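Local coordinates for protein BspA (BspA_V) (Streptococcus agalactiae serotype III, PDB 5DZ8) that is a cell wall-anchored adhesin of the antigen I/II type, whose variable domain, the part described here, probably takes part in bacterial adhesion, at residues D32-N38 against G51-V57; V73-Y79 against L123-L129. All coordinates share one frame. Residue numbers count along the deposited sequence, not the author numbering.

Contact 1 of 2, residues D32-N38 against G51-V57; sequences DGSFEFN and GKLTGKV
Strands 34-42 and 47-63 form a beta hairpin of the variable domain; within it, 34-38 and 51-57 run antiparallel (152°, axes 4.6 Å apart). Phe35-Gly55 and Phe37-Leu53 are hydrogen-bonded pairs (Phe35 N to Gly55 O, 3.0 Å; Phe37 N to Leu53 O, 2.9 Å), Ser34-Lys56, Glu36-Thr54 and Asn38-Lys52 non-hydrogen-bonded. Phe35, chi1 p, swings its ring across the partner strand so that Gly55 CA lies 3.8 Å from the ring centroid, a CH-pi contact over the face; a CB on Gly55 would collide with the ring. The register sets Leu53 CB 4.4 Å from Phe37 CB on the same buried face, where Phe147 of strand 144-167 meets Phe35 and Leu53. On the opposite face, Lys56 extends (t, t, t, m) to donate a hydrogen bond from NZ to Asp32 O (2.9 Å), while Lys52 NZ makes a salt bridge with Glu36 OE2 (2.8 Å). The pairing thus separates its chemistry: aromatic and aliphatic groups line the core face, polar and charged groups the outer one.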
ATOM      1  N   ASP A  32      -3.447  14.215 -33.242  1.00 29.02           N
ATOM      2  CA  ASP A  32      -4.509  14.983 -32.589  1.00 29.56           C
ATOM      3  C   ASP A  32      -4.438  14.890 -31.015  1.00 28.52           C
ATOM      4  O   ASP A  32      -5.222  15.524 -30.349  1.00 31.33           O
ATOM      5  CB  ASP A  32      -5.890  14.529 -33.093  1.00 32.49           C
ATOM      6  CG  ASP A  32      -6.336  13.129 -32.532  1.00 39.58           C
ATOM      7  OD1 ASP A  32      -5.588  12.480 -31.774  1.00 43.03           O
ATOM      8  OD2 ASP A  32      -7.461  12.656 -32.859  1.00 49.08           O
ATOM      9  N   GLY A  33      -3.565  14.071 -30.438  1.00 25.54           N
ATOM     10  CA  GLY A  33      -3.372  14.021 -28.991  1.00 24.08           C
ATOM     11  C   GLY A  33      -3.846  12.715 -28.408  1.00 23.22           C
ATOM     12  O   GLY A  33      -3.605  12.447 -27.235  1.00 24.05           O
ATOM     13  N   SER A  34      -4.523  11.899 -29.207  1.00 22.55           N
ATOM     14  CA  SER A  34      -5.036  10.625 -28.755  1.00 26.03           C
ATOM     15  C   SER A  34      -3.914   9.750 -28.291  1.00 26.66           C
ATOM     16  O   SER A  34      -2.820   9.709 -28.927  1.00 27.50           O
ATOM     17  CB  SER A  34      -5.776   9.907 -29.888  1.00 27.96           C
ATOM     18  OG  SER A  34      -6.943  10.601 -30.161  1.00 31.44           O
ATOM     19  N   PHE A  35      -4.155   9.042 -27.197  1.00 24.83           N
ATOM     20  CA  PHE A  35      -3.149   8.136 -26.720  1.00 26.33           C
ATOM     21  C   PHE A  35      -3.699   6.939 -26.024  1.00 27.58           C
ATOM     22  O   PHE A  35      -4.809   6.940 -25.523  1.00 28.46           O
ATOM     23  CB  PHE A  35      -2.144   8.857 -25.800  1.00 26.66           C
ATOM     24  CG  PHE A  35      -2.711   9.265 -24.453  1.00 26.61           C
ATOM     25  CD1 PHE A  35      -2.801   8.360 -23.422  1.00 28.12           C
ATOM     26  CD2 PHE A  35      -3.193  10.583 -24.231  1.00 25.17           C
ATOM     27  CE1 PHE A  35      -3.323   8.749 -22.178  1.00 29.73           C
ATOM     28  CE2 PHE A  35      -3.698  10.971 -22.993  1.00 23.37           C
ATOM     29  CZ  PHE A  35      -3.775  10.061 -21.963  1.00 25.53           C
ATOM     30  N   GLU A  36      -2.817   5.975 -25.881  1.00 27.79           N
ATOM     31  CA  GLU A  36      -3.093   4.746 -25.229  1.00 32.46           C
ATOM     32  C   GLU A  36      -1.785   4.141 -24.687  1.00 34.11           C
ATOM     33  O   GLU A  36      -0.866   3.798 -25.452  1.00 32.82           O
ATOM     34  CB  GLU A  36      -3.724   3.827 -26.258  1.00 34.32           C
ATOM     35  CG  GLU A  36      -3.825   2.399 -25.829  1.00 40.68           C
ATOM     36  CD  GLU A  36      -4.346   1.500 -26.922  1.00 46.75           C
ATOM     37  OE1 GLU A  36      -5.198   1.966 -27.726  1.00 52.35           O
ATOM     38  OE2 GLU A  36      -3.886   0.319 -26.960  1.00 54.62           O
ATOM     39  N   PHE A  37      -1.735   4.038 -23.366  1.00 36.48           N
ATOM     40  CA  PHE A  37      -0.736   3.236 -22.643  1.00 37.99           C
ATOM     41  C   PHE A  37      -1.172   1.797 -22.425  1.00 35.26           C
ATOM     42  O   PHE A  37      -2.252   1.565 -21.966  1.00 36.25           O
ATOM     43  CB  PHE A  37      -0.501   3.837 -21.255  1.00 38.02           C
ATOM     44  CG  PHE A  37       0.232   5.136 -21.292  1.00 36.37           C
ATOM     45  CD1 PHE A  37       1.599   5.156 -21.527  1.00 34.70           C
ATOM     46  CD2 PHE A  37      -0.434   6.330 -21.146  1.00 35.49           C
ATOM     47  CE1 PHE A  37       2.274   6.352 -21.575  1.00 32.89           C
ATOM     48  CE2 PHE A  37       0.253   7.538 -21.149  1.00 36.51           C
ATOM     49  CZ  PHE A  37       1.606   7.544 -21.349  1.00 33.43           C
ATOM     50  N   ASN A  38      -0.292   0.850 -22.692  1.00 40.36           N
ATOM     51  CA  ASN A  38      -0.532  -0.583 -22.400  1.00 40.60           C
ATOM     52  C   ASN A  38       0.495  -1.047 -21.398  1.00 38.03           C
ATOM     53  O   ASN A  38       1.624  -0.748 -21.557  1.00 50.05           O
ATOM     54  CB  ASN A  38      -0.415  -1.354 -23.716  1.00 36.76           C
ATOM     55  CG  ASN A  38      -1.655  -1.163 -24.584  1.00 38.88           C
ATOM     56  OD1 ASN A  38      -2.713  -1.695 -24.269  1.00 41.73           O
ATOM     57  ND2 ASN A  38      -1.552  -0.364 -25.636  1.00 37.51           N
ATOM     58  N   GLY A  51      -3.173  -4.061 -18.716  1.00 37.46           N
ATOM     59  CA  GLY A  51      -3.867  -2.848 -18.371  1.00 33.59           C
ATOM     60  C   GLY A  51      -3.720  -1.896 -19.541  1.00 32.94           C
ATOM     61  O   GLY A  51      -2.751  -1.944 -20.256  1.00 33.17           O
ATOM     62  N   LYS A  52      -4.724  -1.072 -19.746  1.00 31.55           N
ATOM     63  CA  LYS A  52      -4.780  -0.133 -20.823  1.00 31.20           C
ATOM     64  C   LYS A  52      -5.442   1.141 -20.300  1.00 28.95           C
ATOM     65  O   LYS A  52      -6.557   1.095 -19.785  1.00 27.06           O
ATOM     66  CB  LYS A  52      -5.607  -0.669 -21.975  1.00 35.34           C
ATOM     67  CG  LYS A  52      -5.643   0.255 -23.186  1.00 39.05           C
ATOM     68  CD  LYS A  52      -6.845   0.065 -24.104  1.00 42.04           C
ATOM     69  CE  LYS A  52      -6.844  -1.290 -24.739  1.00 46.32           C
ATOM     70  NZ  LYS A  52      -5.698  -1.389 -25.667  1.00 54.49           N
ATOM     71  N   LEU A  53      -4.726   2.255 -20.410  1.00 26.62           N
ATOM     72  CA  LEU A  53      -5.259   3.574 -20.105  1.00 26.77           C
ATOM     73  C   LEU A  53      -5.329   4.375 -21.410  1.00 25.53           C
ATOM     74  O   LEU A  53      -4.291   4.572 -22.051  1.00 27.68           O
ATOM     75  CB  LEU A  53      -4.325   4.306 -19.148  1.00 26.73           C
ATOM     76  CG  LEU A  53      -4.797   5.669 -18.612  1.00 27.12           C
ATOM     77  CD1 LEU A  53      -5.998   5.536 -17.682  1.00 26.59           C
ATOM     78  CD2 LEU A  53      -3.652   6.328 -17.854  1.00 29.12           C
ATOM     79  N   THR A  54      -6.531   4.834 -21.761  1.00 22.25           N
ATOM     80  CA  THR A  54      -6.789   5.631 -22.947  1.00 25.21           C
ATOM     81  C   THR A  54      -7.134   7.045 -22.562  1.00 24.99           C
ATOM     82  O   THR A  54      -7.688   7.297 -21.515  1.00 25.36           O
ATOM     83  CB  THR A  54      -7.993   5.083 -23.726  1.00 26.78           C
ATOM     84  OG1 THR A  54      -9.071   4.877 -22.806  1.00 28.67           O
ATOM     85  CG2 THR A  54      -7.624   3.729 -24.343  1.00 28.68           C
ATOM     86  N   GLY A  55      -6.804   7.962 -23.444  1.00 24.35           N
ATOM     87  CA  GLY A  55      -7.036   9.355 -23.202  1.00 25.77           C
ATOM     88  C   GLY A  55      -6.722  10.243 -24.398  1.00 24.01           C
ATOM     89  O   GLY A  55      -6.450   9.767 -25.449  1.00 24.83           O
ATOM     90  N   LYS A  56      -6.724  11.545 -24.195  1.00 25.39           N
ATOM     91  CA  LYS A  56      -6.428  12.483 -25.252  1.00 27.76           C
ATOM     92  C   LYS A  56      -5.915  13.770 -24.688  1.00 28.21           C
ATOM     93  O   LYS A  56      -6.542  14.342 -23.804  1.00 27.51           O
ATOM     94  CB  LYS A  56      -7.659  12.803 -26.028  1.00 32.11           C
ATOM     95  CG  LYS A  56      -7.347  13.555 -27.310  1.00 34.94           C
ATOM     96  CD  LYS A  56      -8.626  13.798 -28.043  1.00 33.59           C
ATOM     97  CE  LYS A  56      -8.383  14.598 -29.319  1.00 37.49           C
ATOM     98  NZ  LYS A  56      -7.777  15.894 -28.989  1.00 47.86           N
ATOM     99  N   VAL A  57      -4.778  14.226 -25.208  1.00 27.88           N
ATOM    100  CA  VAL A  57      -4.261  15.550 -24.896  1.00 30.59           C
ATOM    101  C   VAL A  57      -4.918  16.510 -25.847  1.00 31.18           C
ATOM    102  O   VAL A  57      -4.934  16.268 -27.069  1.00 29.98           O
ATOM    103  CB  VAL A  57      -2.734  15.629 -25.022  1.00 30.81           C
ATOM    104  CG1 VAL A  57      -2.215  16.998 -24.603  1.00 31.61           C
ATOM    105  CG2 VAL A  57      -2.100  14.571 -24.125  1.00 32.88           C
TER
HETATM  106  O   HOH W   1      -5.671  17.877 -29.232  1.00 37.70           O

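Contact 2 of 2, residues V73-Y79 against L123-L129; sequences VDSVTLY and LNKTLQL
Two neighbouring strands of the domain's antiparallel six-stranded sheet meet here: 73-79, from strand 69-85, and 123-129, from strand 119-135, outermost in this chain's sheet. They cross at 159° with axes 4.4 Å apart. Val76-Leu127 and Leu78-Lys125 are hydrogen-bonded pairs (Val76 N to Leu127 O, 3.0 Å; Leu78 N to Lys125 O, 2.7 Å); Ser75-Gln128 and Thr77-Thr126 are non-hydrogen-bonded. A G1 bulge interrupts the ladder where Asn124, at phi/psi 48/46, and Lys125 both face Leu78; beyond it Tyr79 O accepts from Leu123 N at 2.8 Å. A classic bulge, Asp74 and Ser75 against Asn58 of strand 47-63, lies near the other end. Leu129 (m, t) supplies the main bump: its CD1 fits between Val73 CG1 (3.8 Å) and Val76 CG1 (3.9 Å). Leu78 (m, m) packs its CB against Leu123 CD2 (3.8 Å), and its CD2 lies 4.4 Å from Leu127 CD1. Phe147 of strand 144-167 touches Leu78 and Leu127, joining this sheet to the three-stranded one. On the reverse face Ser75 OG and Thr77 OG1 both hydrogen-bond Asn58 ND2; Ser75 OG also lies 3.6 Å from Thr126 CG2, and Thr77 OG1 and Thr126 OG1 share a hydrogen bond of 2.8 Å.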
ATOM      1  N   VAL A  73      -1.088  23.601 -24.839  1.00 32.84           N
ATOM      2  CA  VAL A  73      -1.505  22.358 -24.235  1.00 31.40           C
ATOM      3  C   VAL A  73      -2.603  22.716 -23.249  1.00 31.62           C
ATOM      4  O   VAL A  73      -2.320  23.032 -22.107  1.00 31.63           O
ATOM      5  CB  VAL A  73      -0.351  21.649 -23.544  1.00 30.70           C
ATOM      6  CG1 VAL A  73      -0.749  20.230 -23.118  1.00 29.70           C
ATOM      7  CG2 VAL A  73       0.867  21.626 -24.450  1.00 35.93           C
ATOM      8  N   ASP A  74      -3.847  22.604 -23.708  1.00 34.11           N
ATOM      9  CA  ASP A  74      -5.011  23.126 -22.995  1.00 36.08           C
ATOM     10  C   ASP A  74      -5.387  22.255 -21.823  1.00 33.85           C
ATOM     11  O   ASP A  74      -5.446  22.751 -20.690  1.00 36.00           O
ATOM     12  CB  ASP A  74      -6.179  23.318 -23.946  1.00 38.07           C
ATOM     13  CG  ASP A  74      -5.859  24.338 -25.039  1.00 48.55           C
ATOM     14  OD1 ASP A  74      -5.385  25.457 -24.689  1.00 47.45           O
ATOM     15  OD2 ASP A  74      -6.007  23.998 -26.251  1.00 61.94           O
ATOM     16  N   SER A  75      -5.545  20.959 -22.076  1.00 30.30           N
ATOM     17  CA  SER A  75      -5.910  20.027 -21.051  1.00 28.85           C
ATOM     18  C   SER A  75      -5.593  18.611 -21.484  1.00 28.58           C
ATOM     19  O   SER A  75      -5.176  18.398 -22.599  1.00 30.84           O
ATOM     20  CB  SER A  75      -7.404  20.179 -20.821  1.00 28.98           C
ATOM     21  OG  SER A  75      -8.087  19.765 -22.009  1.00 30.70           O
ATOM     22  N   VAL A  76      -5.864  17.645 -20.613  1.00 29.65           N
ATOM     23  CA  VAL A  76      -5.729  16.259 -20.952  1.00 30.05           C
ATOM     24  C   VAL A  76      -6.909  15.460 -20.399  1.00 31.43           C
ATOM     25  O   VAL A  76      -7.284  15.643 -19.250  1.00 30.08           O
ATOM     26  CB  VAL A  76      -4.405  15.669 -20.460  1.00 29.13           C
ATOM     27  CG1 VAL A  76      -4.198  15.881 -18.959  1.00 30.55           C
ATOM     28  CG2 VAL A  76      -4.336  14.191 -20.813  1.00 27.50           C
ATOM     29  N   THR A  77      -7.494  14.601 -21.246  1.00 27.14           N
ATOM     30  CA  THR A  77      -8.655  13.894 -20.865  1.00 29.92           C
ATOM     31  C   THR A  77      -8.313  12.441 -20.729  1.00 28.74           C
ATOM     32  O   THR A  77      -7.699  11.891 -21.615  1.00 32.76           O
ATOM     33  CB  THR A  77      -9.773  14.083 -21.905  1.00 33.43           C
ATOM     34  OG1 THR A  77     -10.126  15.461 -21.927  1.00 33.40           O
ATOM     35  CG2 THR A  77     -11.013  13.288 -21.495  1.00 33.61           C
ATOM     36  N   LEU A  78      -8.699  11.827 -19.623  1.00 27.70           N
ATOM     37  CA  LEU A  78      -8.660  10.383 -19.509  1.00 31.90           C
ATOM     38  C   LEU A  78     -10.038   9.767 -19.812  1.00 32.62           C
ATOM     39  O   LEU A  78     -11.027  10.158 -19.210  1.00 32.46           O
ATOM     40  CB  LEU A  78      -8.203   9.947 -18.129  1.00 32.46           C
ATOM     41  CG  LEU A  78      -6.766  10.260 -17.649  1.00 36.80           C
ATOM     42  CD1 LEU A  78      -5.650   9.861 -18.624  1.00 36.63           C
ATOM     43  CD2 LEU A  78      -6.626  11.720 -17.297  1.00 37.98           C
ATOM     44  N   TYR A  79     -10.055   8.770 -20.691  1.00 30.19           N
ATOM     45  CA  TYR A  79     -11.268   8.087 -21.093  1.00 30.32           C
ATOM     46  C   TYR A  79     -11.474   6.842 -20.263  1.00 28.06           C
ATOM     47  O   TYR A  79     -12.370   6.802 -19.428  1.00 30.24           O
ATOM     48  CB  TYR A  79     -11.227   7.718 -22.577  1.00 29.27           C
ATOM     49  CG  TYR A  79     -11.172   8.882 -23.570  1.00 33.55           C
ATOM     50  CD1 TYR A  79     -11.709  10.127 -23.288  1.00 30.06           C
ATOM     51  CD2 TYR A  79     -10.639   8.684 -24.846  1.00 37.94           C
ATOM     52  CE1 TYR A  79     -11.641  11.158 -24.214  1.00 31.57           C
ATOM     53  CE2 TYR A  79     -10.598   9.697 -25.786  1.00 41.23           C
ATOM     54  CZ  TYR A  79     -11.084  10.931 -25.465  1.00 36.81           C
ATOM     55  OH  TYR A  79     -11.016  11.888 -26.419  1.00 38.00           O
ATOM     56  N   LEU A 123     -13.642   6.834 -16.903  1.00 30.79           N
ATOM     57  CA  LEU A 123     -13.266   8.005 -16.137  1.00 31.14           C
ATOM     58  C   LEU A 123     -13.902   9.246 -16.740  1.00 32.71           C
ATOM     59  O   LEU A 123     -14.593   9.967 -16.065  1.00 35.82           O
ATOM     60  CB  LEU A 123     -11.741   8.165 -16.167  1.00 36.31           C
ATOM     61  CG  LEU A 123     -10.889   7.271 -15.263  1.00 35.42           C
ATOM     62  CD1 LEU A 123     -10.836   5.874 -15.747  1.00 38.97           C
ATOM     63  CD2 LEU A 123      -9.475   7.786 -15.243  1.00 41.25           C
ATOM     64  N   ASN A 124     -13.626   9.504 -18.025  1.00 30.76           N
ATOM     65  CA  ASN A 124     -14.017  10.734 -18.700  1.00 29.68           C
ATOM     66  C   ASN A 124     -13.687  11.990 -17.915  1.00 29.59           C
ATOM     67  O   ASN A 124     -14.493  12.867 -17.804  1.00 33.23           O
ATOM     68  CB  ASN A 124     -15.489  10.672 -19.114  1.00 28.71           C
ATOM     69  CG  ASN A 124     -15.748   9.629 -20.171  1.00 28.84           C
ATOM     70  OD1 ASN A 124     -14.845   9.196 -20.899  1.00 28.14           O
ATOM     71  ND2 ASN A 124     -16.994   9.201 -20.265  1.00 29.86           N
ATOM     72  N   LYS A 125     -12.472  12.060 -17.389  1.00 32.58           N
ATOM     73  CA  LYS A 125     -11.986  13.208 -16.621  1.00 33.24           C
ATOM     74  C   LYS A 125     -10.997  14.046 -17.386  1.00 30.76           C
ATOM     75  O   LYS A 125     -10.028  13.505 -17.914  1.00 32.74           O
ATOM     76  CB  LYS A 125     -11.439  12.747 -15.291  1.00 41.06           C
ATOM     77  CG  LYS A 125     -12.599  12.421 -14.336  1.00 48.96           C
ATOM     78  CD  LYS A 125     -12.125  11.619 -13.143  1.00 56.09           C
ATOM     79  CE  LYS A 125     -12.837  11.975 -11.839  1.00 62.14           C
ATOM     80  NZ  LYS A 125     -14.007  11.112 -11.644  1.00 60.90           N
ATOM     81  N   THR A 126     -11.303  15.352 -17.497  1.00 26.46           N
ATOM     82  CA  THR A 126     -10.482  16.341 -18.090  1.00 30.00           C
ATOM     83  C   THR A 126      -9.810  17.180 -17.029  1.00 31.78           C
ATOM     84  O   THR A 126     -10.482  17.695 -16.180  1.00 39.54           O
ATOM     85  CB  THR A 126     -11.308  17.207 -19.005  1.00 31.09           C
ATOM     86  OG1 THR A 126     -11.906  16.340 -19.941  1.00 31.87           O
ATOM     87  CG2 THR A 126     -10.416  18.211 -19.742  1.00 32.16           C
ATOM     88  N   LEU A 127      -8.488  17.226 -17.061  1.00 33.32           N
ATOM     89  CA  LEU A 127      -7.658  17.967 -16.178  1.00 34.34           C
ATOM     90  C   LEU A 127      -7.068  19.137 -16.950  1.00 37.32           C
ATOM     91  O   LEU A 127      -6.342  18.959 -17.942  1.00 40.15           O
ATOM     92  CB  LEU A 127      -6.525  17.087 -15.692  1.00 38.49           C
ATOM     93  CG  LEU A 127      -6.799  15.621 -15.305  1.00 43.23           C
ATOM     94  CD1 LEU A 127      -5.566  15.030 -14.635  1.00 40.16           C
ATOM     95  CD2 LEU A 127      -7.988  15.431 -14.399  1.00 43.33           C
ATOM     96  N   GLN A 128      -7.345  20.342 -16.480  1.00 39.04           N
ATOM     97  CA  GLN A 128      -6.884  21.572 -17.146  1.00 39.72           C
ATOM     98  C   GLN A 128      -5.378  21.783 -16.925  1.00 36.94           C
ATOM     99  O   GLN A 128      -4.871  21.493 -15.894  1.00 35.02           O
ATOM    100  CB  GLN A 128      -7.698  22.781 -16.693  1.00 40.33           C
ATOM    101  CG  GLN A 128      -9.183  22.662 -17.017  1.00 43.23           C
ATOM    102  CD  GLN A 128      -9.506  22.895 -18.488  1.00 46.46           C
ATOM    103  OE1 GLN A 128      -8.972  23.787 -19.133  1.00 52.15           O
ATOM    104  NE2 GLN A 128     -10.404  22.095 -19.015  1.00 57.37           N
ATOM    105  N   LEU A 129      -4.688  22.232 -17.954  1.00 33.43           N
ATOM    106  CA  LEU A 129      -3.265  22.406 -17.925  1.00 34.64           C
ATOM    107  C   LEU A 129      -2.981  23.828 -18.282  1.00 33.44           C
ATOM    108  O   LEU A 129      -2.223  24.433 -17.591  1.00 34.52           O
ATOM    109  CB  LEU A 129      -2.561  21.452 -18.956  1.00 34.68           C
ATOM    110  CG  LEU A 129      -2.765  19.963 -18.707  1.00 34.51           C
ATOM    111  CD1 LEU A 129      -2.293  19.112 -19.854  1.00 34.74           C
ATOM    112  CD2 LEU A 129      -2.070  19.542 -17.431  1.00 37.09           C
TER

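How the contacts relate
Contacts 1 and 2 follow one another along the chain and sit side by side in one sheet, their centres about 11 Å apart. Segments 51-57 and 73-79 provide the seam: Lys56 O lies 2.7 Å from Thr77 N and Thr54 O 2.9 Å from Tyr79 N, both probable backbone hydrogen bonds, so the four segments lie in one continuous antiparallel sheet. On the face of Lys56 and Thr54, Lys56 CD packs 3.5 Å from Tyr79 OH. On the core face Phe35 of contact 1 touches Val76 and Leu78 of contact 2, and Phe147 reaches both contacts. Val57 and Val73 both pack on Tyr165 of the second subunit. An acetate, probably from the crystallisation liquor, lies about 4 Å from the Glu36 side chain.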